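Local coordinates for DNA processing protein DprA (Streptococcus pneumoniae, PDB 3UQZ), which helps load the RecA recombinase onto single-stranded DNA during natural transformation, binding that DNA cooperatively and protecting it from nucleases, at residues Ile8-Lys13 against Glu54-Ile59; Leu16-Ile21 against Ala91-Phe96; Gly218-Glu223 against Phe245-Ser250; Thr233-Met238 against His260-Glu265. One frame throughout, in Å; residues are numbered along the deposited sequence.

Contact 1. Residues Ile8-Lys13 against Glu54-Ile59; sequences IYKLKK and ERYFQI
The densest part of this helix-helix contact is the K10 side chain, laid across the ring of Y56 and flanked by I59. K10 points toward the partner helix with CG anti to the backbone N, and the rest of its chain is extended, so that it meets the tyrosine side chain at about a right angle. CE lies over one ring face, 3.8 Å from the centroid of the Y56 ring, in a CH-pi contact. NZ follows at 3.9 Å from the same centroid, 33° off the ring normal, an off-centre cation-pi interaction. I59 and K10 run antiparallel past one another, I59 CG2 lying 3.7 Å from K10 CE. L11 adds an apolar touch, CD2 to CD1 of Y56 at 4.3 Å.

The other end is looser. R55, exposed, bends at chi3 to bring its end nearer and gives K13 O only a weak bond from NH2, 3.1 Å long with an N-H...O angle of 120°. K13 touches I59 CD1 through CB, while its amine turns off to a salt bridge with E67.

Both segments belong to the sterile alpha motif (SAM) domain, where the axes of 8-13 and 54-58 run 120° apart and approach to 9.5 Å. The ammonium of K10 has a salt bridge to D61 and the Y56 hydroxyl a hydrogen bond to E7. The lysine therefore works in two ways, its methylenes serving as apolar packing and its charge being shared between a carboxylate and an aromatic face, which would be expected to favour the protonated form.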
loop_
_atom_site.group_PDB
_atom_site.type_symbol
_atom_site.label_atom_id
_atom_site.label_comp_id
_atom_site.label_asym_id
_atom_site.label_seq_id
_atom_site.Cartn_x
_atom_site.Cartn_y
_atom_site.Cartn_z
ATOM N N ILE A 8 43.434 12.968 6.647
ATOM C CA ILE A 8 42.103 13.012 6.033
ATOM C C ILE A 8 41.304 14.156 6.693
ATOM O O ILE A 8 40.780 15.020 5.985
ATOM C CB ILE A 8 41.379 11.635 6.117
ATOM C CG1 ILE A 8 42.030 10.600 5.156
ATOM C CG2 ILE A 8 39.902 11.791 5.817
ATOM C CD1 ILE A 8 41.664 9.113 5.393
ATOM N N TYR A 9 41.297 14.202 8.043
ATOM C CA TYR A 9 40.651 15.263 8.821
ATOM C C TYR A 9 41.258 16.622 8.486
ATOM O O TYR A 9 40.506 17.574 8.255
ATOM C CB TYR A 9 40.752 14.979 10.332
ATOM C CG TYR A 9 39.923 15.913 11.190
ATOM C CD1 TYR A 9 38.560 16.079 10.959
ATOM C CD2 TYR A 9 40.496 16.611 12.253
ATOM C CE1 TYR A 9 37.792 16.940 11.744
ATOM C CE2 TYR A 9 39.735 17.467 13.050
ATOM C CZ TYR A 9 38.384 17.626 12.791
ATOM O OH TYR A 9 37.624 18.464 13.567
ATOM N N LYS A 10 42.617 16.699 8.415
ATOM C CA LYS A 10 43.348 17.921 8.063
ATOM C C LYS A 10 42.976 18.432 6.650
ATOM O O LYS A 10 42.886 19.647 6.460
ATOM C CB LYS A 10 44.862 17.729 8.232
ATOM C CG LYS A 10 45.642 19.033 8.314
ATOM C CD LYS A 10 47.115 18.791 8.573
ATOM C CE LYS A 10 47.913 20.065 8.449
ATOM N NZ LYS A 10 49.364 19.803 8.550
ATOM N N LEU A 11 42.707 17.512 5.687
ATOM C CA LEU A 11 42.279 17.863 4.319
ATOM C C LEU A 11 40.866 18.458 4.313
ATOM O O LEU A 11 40.608 19.408 3.580
ATOM C CB LEU A 11 42.369 16.659 3.355
ATOM C CG LEU A 11 43.769 16.105 3.038
ATOM C CD1 LEU A 11 43.673 14.859 2.206
ATOM C CD2 LEU A 11 44.616 17.112 2.299
ATOM N N LYS A 12 39.962 17.918 5.153
ATOM C CA LYS A 12 38.592 18.417 5.327
ATOM C C LYS A 12 38.655 19.839 5.911
ATOM O O LYS A 12 37.945 20.726 5.442
ATOM C CB LYS A 12 37.782 17.495 6.264
ATOM C CG LYS A 12 36.913 16.488 5.522
ATOM C CD LYS A 12 36.079 15.602 6.429
ATOM C CE LYS A 12 34.889 15.065 5.670
ATOM N NZ LYS A 12 34.328 13.860 6.310
ATOM N N LYS A 13 39.559 20.061 6.885
ATOM C CA LYS A 13 39.800 21.352 7.536
ATOM C C LYS A 13 40.473 22.385 6.619
ATOM O O LYS A 13 40.393 23.583 6.893
ATOM C CB LYS A 13 40.617 21.158 8.823
ATOM C CG LYS A 13 39.802 20.562 9.956
ATOM C CD LYS A 13 39.175 21.650 10.813
ATOM C CE LYS A 13 37.995 21.137 11.578
ATOM N NZ LYS A 13 37.365 22.216 12.377
ATOM N N GLU A 54 47.560 26.807 0.887
ATOM C CA GLU A 54 47.739 27.923 1.818
ATOM C C GLU A 54 47.094 27.537 3.134
ATOM O O GLU A 54 47.799 27.444 4.133
ATOM C CB GLU A 54 47.105 29.212 1.254
ATOM C CG GLU A 54 47.382 30.465 2.071
ATOM C CD GLU A 54 46.630 31.704 1.619
ATOM O OE1 GLU A 54 45.382 31.724 1.734
ATOM O OE2 GLU A 54 47.295 32.666 1.168
ATOM N N ARG A 55 45.779 27.227 3.110
ATOM C CA ARG A 55 44.974 26.808 4.269
ATOM C C ARG A 55 45.580 25.617 5.007
ATOM O O ARG A 55 45.632 25.640 6.239
ATOM C CB ARG A 55 43.526 26.518 3.852
ATOM C CG ARG A 55 42.722 27.775 3.540
ATOM C CD ARG A 55 41.258 27.478 3.314
ATOM N NE ARG A 55 40.633 26.861 4.486
ATOM C CZ ARG A 55 39.360 26.487 4.548
ATOM N NH1 ARG A 55 38.554 26.676 3.509
ATOM N NH2 ARG A 55 38.879 25.924 5.648
ATOM N N TYR A 56 46.094 24.614 4.256
ATOM C CA TYR A 56 46.751 23.436 4.828
ATOM C C TYR A 56 47.967 23.850 5.682
ATOM O O TYR A 56 48.115 23.385 6.815
ATOM C CB TYR A 56 47.162 22.444 3.720
ATOM C CG TYR A 56 47.798 21.172 4.243
ATOM C CD1 TYR A 56 47.045 20.012 4.420
ATOM C CD2 TYR A 56 49.155 21.126 4.561
ATOM C CE1 TYR A 56 47.626 18.840 4.902
ATOM C CE2 TYR A 56 49.744 19.961 5.052
ATOM C CZ TYR A 56 48.975 18.822 5.222
ATOM O OH TYR A 56 49.558 17.685 5.718
ATOM N N PHE A 57 48.820 24.737 5.135
ATOM C CA PHE A 57 50.017 25.239 5.813
ATOM C C PHE A 57 49.726 26.097 7.037
ATOM O O PHE A 57 50.513 26.059 7.989
ATOM C CB PHE A 57 50.954 25.961 4.834
ATOM C CG PHE A 57 51.598 25.038 3.828
ATOM C CD1 PHE A 57 52.345 23.938 4.240
ATOM C CD2 PHE A 57 51.485 25.280 2.470
ATOM C CE1 PHE A 57 52.923 23.077 3.307
ATOM C CE2 PHE A 57 52.051 24.405 1.541
ATOM C CZ PHE A 57 52.801 23.340 1.964
ATOM N N GLN A 58 48.592 26.837 7.032
ATOM C CA GLN A 58 48.194 27.694 8.153
ATOM C C GLN A 58 47.668 26.916 9.362
ATOM O O GLN A 58 47.569 27.481 10.454
ATOM C CB GLN A 58 47.211 28.782 7.701
ATOM C CG GLN A 58 47.875 29.843 6.818
ATOM C CD GLN A 58 46.908 30.658 6.002
ATOM O OE1 GLN A 58 45.701 30.387 5.935
ATOM N NE2 GLN A 58 47.431 31.683 5.344
ATOM N N ILE A 59 47.351 25.620 9.179
ATOM C CA ILE A 59 46.825 24.760 10.243
ATOM C C ILE A 59 47.844 24.501 11.352
ATOM O O ILE A 59 48.952 24.038 11.079
ATOM C CB ILE A 59 46.183 23.451 9.667
ATOM C CG1 ILE A 59 44.810 23.750 9.020
ATOM C CG2 ILE A 59 46.053 22.355 10.737
ATOM C CD1 ILE A 59 44.316 22.724 8.057
#

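Contact 2. Residues Leu16-Ile21 against Ala91-Phe96; sequences LTNQQI and APVLLF
The carboxamide of N18 forms a two-point clamp on the backbone ahead of strand 94-99, joining the SAM domain to the Rossmann-like domain. N18 OD1 accepts from V93 N at 2.8 Å. That bond is well formed, with the N-H in the carbonyl plane of the asparagine and directed at a lone pair of OD1. On the other branch, N18 ND2 donates to A91 O at 2.8 Å with an N-H...O angle of 165°. Here the acceptor lies close to the amide plane of N18, whereas the donor sits above the carbonyl plane of A91. One side chain thus satisfies two backbone groups on either side of P92, and with both of its ends engaged the amide cannot rotate freely.

Beside the clamp, I21 and V93 cross at about a right angle, and CG2 of the isoleucine packs on CG1 of V93 at 3.8 Å. I21 lies one helical turn after N18, so polar and apolar contacts come from the same face of helix 18-28.

Further out, N18 is placed by its chi1 of -168°, CG anti to the backbone N, and by its position as the first residue of the helix. ND2 has a second acceptor in D90. V93 also bonds through its backbone to I76, just after strand 73-75, the antiparallel neighbour of 94-99 in the sheet, and its side chain touches I8 of helix 5-13. The helix start itself is fixed by a capping box at T17 and Q20: T17 OG1 accepts from Q20 N at 3.2 Å, and T17 N donates to Q20 OE1 at 2.9 Å.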
loop_
_atom_site.group_PDB
_atom_site.type_symbol
_atom_site.label_atom_id
_atom_site.label_comp_id
_atom_site.label_asym_id
_atom_site.label_seq_id
_atom_site.Cartn_x
_atom_site.Cartn_y
_atom_site.Cartn_z
ATOM N N LEU A 16 38.758 20.753 1.594
ATOM C CA LEU A 16 38.440 19.689 0.643
ATOM C C LEU A 16 37.126 19.004 1.012
ATOM O O LEU A 16 36.898 18.696 2.187
ATOM C CB LEU A 16 39.601 18.682 0.557
ATOM C CG LEU A 16 40.513 18.737 -0.693
ATOM C CD1 LEU A 16 40.823 20.168 -1.128
ATOM C CD2 LEU A 16 41.797 17.937 -0.476
ATOM N N THR A 17 36.244 18.800 0.012
ATOM C CA THR A 17 34.958 18.121 0.212
ATOM C C THR A 17 35.205 16.621 0.292
ATOM O O THR A 17 36.241 16.137 -0.171
ATOM C CB THR A 17 33.955 18.421 -0.917
ATOM O OG1 THR A 17 34.425 17.844 -2.130
ATOM C CG2 THR A 17 33.670 19.892 -1.087
ATOM N N ASN A 18 34.232 15.884 0.845
ATOM C CA ASN A 18 34.280 14.428 0.955
ATOM C C ASN A 18 34.516 13.775 -0.408
ATOM O O ASN A 18 35.338 12.863 -0.502
ATOM C CB ASN A 18 32.992 13.923 1.563
ATOM C CG ASN A 18 33.073 12.497 1.965
ATOM O OD1 ASN A 18 33.470 12.189 3.085
ATOM N ND2 ASN A 18 32.712 11.596 1.054
ATOM N N GLN A 19 33.807 14.246 -1.465
ATOM C CA GLN A 19 34.002 13.724 -2.821
ATOM C C GLN A 19 35.432 13.983 -3.300
ATOM O O GLN A 19 36.038 13.086 -3.891
ATOM C CB GLN A 19 32.990 14.312 -3.816
ATOM C CG GLN A 19 31.922 13.327 -4.282
ATOM C CD GLN A 19 32.450 12.026 -4.851
ATOM O OE1 GLN A 19 33.494 11.967 -5.519
ATOM N NE2 GLN A 19 31.718 10.949 -4.612
ATOM N N GLN A 20 35.980 15.194 -3.012
ATOM C CA GLN A 20 37.349 15.551 -3.393
ATOM C C GLN A 20 38.383 14.637 -2.725
ATOM O O GLN A 20 39.302 14.179 -3.411
ATOM C CB GLN A 20 37.640 17.035 -3.123
ATOM C CG GLN A 20 36.959 17.963 -4.124
ATOM C CD GLN A 20 36.940 19.418 -3.710
ATOM O OE1 GLN A 20 37.101 19.782 -2.531
ATOM N NE2 GLN A 20 36.691 20.282 -4.684
ATOM N N ILE A 21 38.205 14.321 -1.412
ATOM C CA ILE A 21 39.100 13.416 -0.667
ATOM C C ILE A 21 38.975 11.976 -1.198
ATOM O O ILE A 21 39.980 11.271 -1.304
ATOM C CB ILE A 21 38.934 13.543 0.872
ATOM C CG1 ILE A 21 39.267 14.987 1.330
ATOM C CG2 ILE A 21 39.803 12.508 1.623
ATOM C CD1 ILE A 21 38.549 15.463 2.466
ATOM N N ALA A 91 30.428 8.167 -0.326
ATOM C CA ALA A 91 30.580 7.429 0.926
ATOM C C ALA A 91 31.407 8.254 1.936
ATOM O O ALA A 91 32.395 8.868 1.530
ATOM C CB ALA A 91 31.257 6.100 0.661
ATOM N N PRO A 92 30.995 8.361 3.225
ATOM C CA PRO A 92 31.790 9.154 4.189
ATOM C C PRO A 92 33.228 8.679 4.227
ATOM O O PRO A 92 33.506 7.488 4.320
ATOM C CB PRO A 92 31.079 8.944 5.534
ATOM C CG PRO A 92 30.211 7.783 5.336
ATOM C CD PRO A 92 29.831 7.735 3.883
ATOM N N VAL A 93 34.138 9.615 4.046
ATOM C CA VAL A 93 35.568 9.338 4.000
ATOM C C VAL A 93 36.180 9.103 5.404
ATOM O O VAL A 93 37.095 8.289 5.549
ATOM C CB VAL A 93 36.255 10.410 3.129
ATOM C CG1 VAL A 93 36.984 11.474 3.940
ATOM C CG2 VAL A 93 37.126 9.780 2.071
ATOM N N LEU A 94 35.621 9.764 6.435
ATOM C CA LEU A 94 36.053 9.659 7.827
ATOM C C LEU A 94 34.828 9.790 8.745
ATOM O O LEU A 94 34.005 10.680 8.539
ATOM C CB LEU A 94 37.108 10.756 8.141
ATOM C CG LEU A 94 37.656 10.868 9.579
ATOM C CD1 LEU A 94 38.724 9.838 9.852
ATOM C CD2 LEU A 94 38.210 12.251 9.839
ATOM N N LEU A 95 34.713 8.893 9.740
ATOM C CA LEU A 95 33.625 8.879 10.727
ATOM C C LEU A 95 34.157 8.805 12.145
ATOM O O LEU A 95 34.945 7.913 12.468
ATOM C CB LEU A 95 32.623 7.706 10.510
ATOM C CG LEU A 95 31.658 7.790 9.316
ATOM C CD1 LEU A 95 31.056 6.438 9.010
ATOM C CD2 LEU A 95 30.565 8.807 9.556
ATOM N N PHE A 96 33.706 9.736 12.994
ATOM C CA PHE A 96 34.017 9.772 14.415
ATOM C C PHE A 96 32.924 8.989 15.107
ATOM O O PHE A 96 31.786 8.991 14.632
ATOM C CB PHE A 96 34.045 11.200 14.947
ATOM C CG PHE A 96 35.164 12.026 14.383
ATOM C CD1 PHE A 96 36.435 11.979 14.944
ATOM C CD2 PHE A 96 34.949 12.863 13.296
ATOM C CE1 PHE A 96 37.471 12.762 14.425
ATOM C CE2 PHE A 96 35.985 13.635 12.774
ATOM C CZ PHE A 96 37.236 13.588 13.350
#

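Contact 3. Residues Gly218-Glu223 against Phe245-Ser250; sequences GVIVAE and FAIPGS
Strands 218-222 and 243-246 are the two parallel strands of a beta-alpha-beta unit, and three main-chain hydrogen bonds join them. F245 N donates to V219 O at 2.8 Å, nearly along the C=O axis (N-H...O 174°). V221 N donates to F245 O at 2.9 Å, and V221 O receives I247 N at 2.9 Å, both donors lying in the carbonyl planes. The alternation pairs I220 with F245 and V221 with A246. I220 CA adds a CA-H...O contact to F245 O.

The crossover helix 229-239 links the two strands within the Rossmann-like sheet, where strand 108-113 flanks 218-222 on its other edge. On the sheet face bearing I220 and F245, CG1 of I220 meets CB of F245 while its CG2 meets CD1 of I247, 3.8 Å away. The F245 side chain, with chi1 at -52°, sets CE2 3.9 Å from G218 CA, against a residue that has no side chain. The face of V221 and A246 has the methyl pair V221 CG2 and A246 CB, 4.1 Å apart.

Past the last direct bond the strands part, and a water spans the gap. It accepts from E223 N and donates to I247 O. The E223 carboxylate turns to S118 through OE2, and I247 also packs on I251 of the second subunit. CD1 of I247 reaches CB of A222 at 3.8 Å.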
loop_
_atom_site.group_PDB
_atom_site.type_symbol
_atom_site.label_atom_id
_atom_site.label_comp_id
_atom_site.label_asym_id
_atom_site.label_seq_id
_atom_site.Cartn_x
_atom_site.Cartn_y
_atom_site.Cartn_z
ATOM N N GLY A 218 18.096 -2.462 3.895
ATOM C CA GLY A 218 16.699 -2.052 3.841
ATOM C C GLY A 218 16.386 -0.850 4.707
ATOM O O GLY A 218 17.046 -0.621 5.727
ATOM N N VAL A 219 15.358 -0.078 4.306
ATOM C CA VAL A 219 14.885 1.113 5.026
ATOM C C VAL A 219 13.399 0.947 5.347
ATOM O O VAL A 219 12.613 0.674 4.453
ATOM C CB VAL A 219 15.149 2.447 4.255
ATOM C CG1 VAL A 219 14.738 3.662 5.081
ATOM C CG2 VAL A 219 16.605 2.576 3.825
ATOM N N ILE A 220 13.018 1.134 6.619
ATOM C CA ILE A 220 11.636 1.086 7.090
ATOM C C ILE A 220 11.122 2.523 7.213
ATOM O O ILE A 220 11.732 3.333 7.916
ATOM C CB ILE A 220 11.484 0.274 8.410
ATOM C CG1 ILE A 220 11.791 -1.226 8.199
ATOM C CG2 ILE A 220 10.086 0.473 9.039
ATOM C CD1 ILE A 220 11.994 -2.032 9.505
ATOM N N VAL A 221 10.012 2.838 6.501
ATOM C CA VAL A 221 9.347 4.151 6.533
ATOM C C VAL A 221 8.047 4.081 7.297
ATOM O O VAL A 221 7.299 3.112 7.174
ATOM C CB VAL A 221 9.076 4.821 5.171
ATOM C CG1 VAL A 221 9.623 6.241 5.135
ATOM C CG2 VAL A 221 9.528 3.975 3.990
ATOM N N ALA A 222 7.752 5.151 8.023
ATOM C CA ALA A 222 6.529 5.323 8.781
ATOM C C ALA A 222 6.254 6.796 8.885
ATOM O O ALA A 222 7.130 7.574 9.272
ATOM C CB ALA A 222 6.668 4.728 10.162
ATOM N N GLU A 223 5.035 7.182 8.513
ATOM C CA GLU A 223 4.556 8.557 8.544
ATOM C C GLU A 223 5.455 9.525 7.786
ATOM O O GLU A 223 5.896 10.524 8.338
ATOM C CB GLU A 223 4.215 9.024 9.980
ATOM C CG GLU A 223 3.097 8.218 10.626
ATOM C CD GLU A 223 2.243 8.931 11.653
ATOM O OE1 GLU A 223 2.688 9.971 12.195
ATOM O OE2 GLU A 223 1.140 8.420 11.952
ATOM N N PHE A 245 10.663 -0.596 2.950
ATOM C CA PHE A 245 9.522 -1.217 3.605
ATOM C C PHE A 245 8.658 -0.123 4.183
ATOM O O PHE A 245 9.048 0.509 5.166
ATOM C CB PHE A 245 9.996 -2.193 4.703
ATOM C CG PHE A 245 11.009 -3.211 4.245
ATOM C CD1 PHE A 245 10.623 -4.308 3.485
ATOM C CD2 PHE A 245 12.355 -3.074 4.575
ATOM C CE1 PHE A 245 11.566 -5.248 3.054
ATOM C CE2 PHE A 245 13.301 -4.013 4.136
ATOM C CZ PHE A 245 12.897 -5.090 3.376
ATOM N N ALA A 246 7.502 0.141 3.552
ATOM C CA ALA A 246 6.621 1.215 3.996
ATOM C C ALA A 246 5.444 0.741 4.831
ATOM O O ALA A 246 4.767 -0.223 4.465
ATOM C CB ALA A 246 6.157 2.036 2.812
ATOM N N ILE A 247 5.222 1.410 5.978
ATOM C CA ILE A 247 4.106 1.139 6.884
ATOM C C ILE A 247 2.929 2.027 6.437
ATOM O O ILE A 247 3.089 3.255 6.403
ATOM C CB ILE A 247 4.484 1.370 8.381
ATOM C CG1 ILE A 247 5.649 0.445 8.825
ATOM C CG2 ILE A 247 3.253 1.190 9.294
ATOM C CD1 ILE A 247 6.408 0.914 10.078
ATOM N N PRO A 248 1.760 1.440 6.071
ATOM C CA PRO A 248 0.630 2.280 5.634
ATOM C C PRO A 248 -0.104 2.949 6.793
ATOM O O PRO A 248 0.117 2.620 7.959
ATOM C CB PRO A 248 -0.276 1.297 4.885
ATOM C CG PRO A 248 -0.009 -0.023 5.529
ATOM C CD PRO A 248 1.410 0.001 6.035
ATOM N N GLY A 249 -0.963 3.893 6.444
ATOM C CA GLY A 249 -1.788 4.624 7.394
ATOM C C GLY A 249 -3.059 5.143 6.761
ATOM O O GLY A 249 -3.411 4.739 5.647
ATOM N N SER A 250 -3.741 6.063 7.467
ATOM C CA SER A 250 -4.965 6.722 7.023
ATOM C C SER A 250 -4.675 7.549 5.782
ATOM O O SER A 250 -3.586 8.104 5.672
ATOM C CB SER A 250 -5.498 7.631 8.129
ATOM O OG SER A 250 -6.466 8.559 7.661
HETATM O O HOH W 1 2.784 5.339 8.187
#

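Contact 4. Residues Thr233-Met238 against His260-Glu265; sequences TCERAM and HHLIQE
This is a sparse contact, carried mainly by side chains, between two nearly parallel helices on the same face of the Rossmann-like sheet, with no hydrogen bond across it. The short axes run 19° apart in direction and approach no closer than 11.4 Å, a separation bridged mainly by L262. This leucine points toward helix 229-239 with CG anti to the carbonyl carbon (chi1 -79°), and its two methyls divide the work. CD1 touches CB of C234 at 3.7 Å, and CD2 meets the selenium of M238, a selenomethionine, at 3.8 Å. The bends at chi2 and chi3 of M238 carry its methyl CE on to the end of the partner helix, 3.9 Å from E265 O.

Helix 229-239 is the crossover of the beta-alpha-beta unit formed with strands 218-222 and 243-246, and helix 257-264 follows the second of these strands. C234 and L262 both rest on V221, so the leucine fills the wedge between the helices above the sheet.

Farther from the sheet the contact becomes polar and weaker. E235, extended beyond CG, brings OE2 to the edge of the H261 ring, 3.9 Å from NE2, with carboxylate and ring planes 73° apart; the distance is too long for a hydrogen bond, though the negative charge could favour a protonated histidine. One face of that ring is covered by E265 CG, 3.8 Å above its plane. On the far side of helix 257-264, Q264 NE2 donates to L269 O and D275 OD2 of the second subunit.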
loop_
_atom_site.group_PDB
_atom_site.type_symbol
_atom_site.label_atom_id
_atom_site.label_comp_id
_atom_site.label_asym_id
_atom_site.label_seq_id
_atom_site.Cartn_x
_atom_site.Cartn_y
_atom_site.Cartn_z
ATOM N N THR A 233 15.149 10.373 1.569
ATOM C CA THR A 233 16.033 9.296 2.037
ATOM C C THR A 233 15.664 7.974 1.333
ATOM O O THR A 233 16.555 7.266 0.870
ATOM C CB THR A 233 15.955 9.191 3.582
ATOM O OG1 THR A 233 16.259 10.460 4.159
ATOM C CG2 THR A 233 16.886 8.158 4.159
ATOM N N CYS A 234 14.355 7.664 1.233
ATOM C CA CYS A 234 13.826 6.441 0.615
ATOM C C CYS A 234 13.973 6.430 -0.893
ATOM O O CYS A 234 14.321 5.398 -1.475
ATOM C CB CYS A 234 12.384 6.200 1.037
ATOM S SG CYS A 234 12.196 5.825 2.795
ATOM N N GLU A 235 13.711 7.572 -1.531
ATOM C CA GLU A 235 13.871 7.707 -2.972
ATOM C C GLU A 235 15.348 7.508 -3.351
ATOM O O GLU A 235 15.629 6.769 -4.293
ATOM C CB GLU A 235 13.299 9.046 -3.473
ATOM C CG GLU A 235 11.775 9.081 -3.457
ATOM C CD GLU A 235 11.090 10.341 -3.963
ATOM O OE1 GLU A 235 11.606 11.456 -3.715
ATOM O OE2 GLU A 235 10.003 10.210 -4.572
ATOM N N ARG A 236 16.284 8.080 -2.563
ATOM C CA ARG A 236 17.719 7.894 -2.790
ATOM C C ARG A 236 18.168 6.453 -2.421
ATOM O O ARG A 236 19.050 5.909 -3.087
ATOM C CB ARG A 236 18.551 8.980 -2.070
ATOM C CG ARG A 236 20.057 9.006 -2.428
ATOM C CD ARG A 236 20.349 9.675 -3.766
ATOM N NE ARG A 236 21.756 9.567 -4.152
ATOM C CZ ARG A 236 22.256 8.611 -4.931
ATOM N NH1 ARG A 236 21.462 7.658 -5.411
ATOM N NH2 ARG A 236 23.543 8.596 -5.236
ATOM N N ALA A 237 17.529 5.825 -1.398
ATOM C CA ALA A 237 17.827 4.435 -1.006
ATOM C C ALA A 237 17.418 3.472 -2.130
ATOM O O ALA A 237 18.122 2.488 -2.376
ATOM C CB ALA A 237 17.114 4.070 0.287
HETATM N N MSE A 238 16.296 3.771 -2.821
HETATM C CA MSE A 238 15.786 2.996 -3.950
HETATM C C MSE A 238 16.751 3.112 -5.141
HETATM O O MSE A 238 16.990 2.122 -5.836
HETATM C CB MSE A 238 14.377 3.469 -4.321
HETATM C CG MSE A 238 13.313 2.403 -4.093
HETATM SE SE MSE A 238 11.543 3.092 -3.588
HETATM C CE MSE A 238 10.478 1.747 -4.425
ATOM N N HIS A 260 2.605 5.865 1.059
ATOM C CA HIS A 260 1.636 5.424 0.063
ATOM C C HIS A 260 2.169 5.615 -1.342
ATOM O O HIS A 260 2.036 4.706 -2.160
ATOM C CB HIS A 260 0.285 6.124 0.273
ATOM C CG HIS A 260 -0.386 5.775 1.568
ATOM N ND1 HIS A 260 -1.382 6.573 2.091
ATOM C CD2 HIS A 260 -0.175 4.731 2.408
ATOM C CE1 HIS A 260 -1.750 5.993 3.222
ATOM N NE2 HIS A 260 -1.047 4.886 3.458
ATOM N N HIS A 261 2.821 6.764 -1.605
ATOM C CA HIS A 261 3.442 7.080 -2.893
ATOM C C HIS A 261 4.564 6.066 -3.182
ATOM O O HIS A 261 4.644 5.563 -4.303
ATOM C CB HIS A 261 3.976 8.522 -2.892
ATOM C CG HIS A 261 4.787 8.877 -4.099
ATOM N ND1 HIS A 261 4.188 9.191 -5.313
ATOM C CD2 HIS A 261 6.131 8.958 -4.243
ATOM C CE1 HIS A 261 5.182 9.446 -6.151
ATOM N NE2 HIS A 261 6.370 9.327 -5.553
ATOM N N LEU A 262 5.393 5.744 -2.156
ATOM C CA LEU A 262 6.499 4.791 -2.259
ATOM C C LEU A 262 6.009 3.387 -2.616
ATOM O O LEU A 262 6.603 2.747 -3.488
ATOM C CB LEU A 262 7.347 4.765 -0.968
ATOM C CG LEU A 262 8.354 5.912 -0.776
ATOM C CD1 LEU A 262 8.659 6.125 0.691
ATOM C CD2 LEU A 262 9.621 5.684 -1.571
ATOM N N ILE A 263 4.918 2.916 -1.957
ATOM C CA ILE A 263 4.296 1.606 -2.208
ATOM C C ILE A 263 3.810 1.540 -3.664
ATOM O O ILE A 263 4.055 0.541 -4.343
ATOM C CB ILE A 263 3.183 1.265 -1.179
ATOM C CG1 ILE A 263 3.785 1.035 0.212
ATOM C CG2 ILE A 263 2.355 0.048 -1.623
ATOM C CD1 ILE A 263 2.810 1.218 1.373
ATOM N N GLN A 264 3.175 2.625 -4.146
ATOM C CA GLN A 264 2.682 2.735 -5.522
ATOM C C GLN A 264 3.844 2.621 -6.503
ATOM O O GLN A 264 3.712 1.954 -7.527
ATOM C CB GLN A 264 1.930 4.056 -5.735
ATOM C CG GLN A 264 0.579 4.109 -5.032
ATOM C CD GLN A 264 -0.110 5.453 -5.139
ATOM O OE1 GLN A 264 0.515 6.522 -5.225
ATOM N NE2 GLN A 264 -1.426 5.429 -5.060
ATOM N N GLU A 265 4.994 3.232 -6.152
ATOM C CA GLU A 265 6.224 3.248 -6.945
ATOM C C GLU A 265 7.064 1.955 -6.879
ATOM O O GLU A 265 8.093 1.863 -7.551
ATOM C CB GLU A 265 7.071 4.489 -6.627
ATOM C CG GLU A 265 6.477 5.803 -7.118
ATOM C CD GLU A 265 6.244 5.948 -8.613
ATOM O OE1 GLU A 265 7.072 5.443 -9.406
ATOM O OE2 GLU A 265 5.238 6.589 -8.993
#

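How the contacts relate
From the N terminus, contact 1 closes a loop within the SAM domain by returning 54-59 to 8-13. Contact 2 opens at 16-21, inside that loop, and closes at 91-96 beyond it, so the two cross; they touch where I8 packs on V93 and Y9 on F96, coupling the SAM domain to the sheet. After both have closed, contact 3 joins 218-223 to 245-250. Contact 4 starts within its loop and ends past it, a second crossing, with V221 against C234 and G249 N near H260 NE2. Contacts 2 and 3 reach one sheet, their centres about 30 Å apart, while contacts 3 and 4 also touch the second subunit.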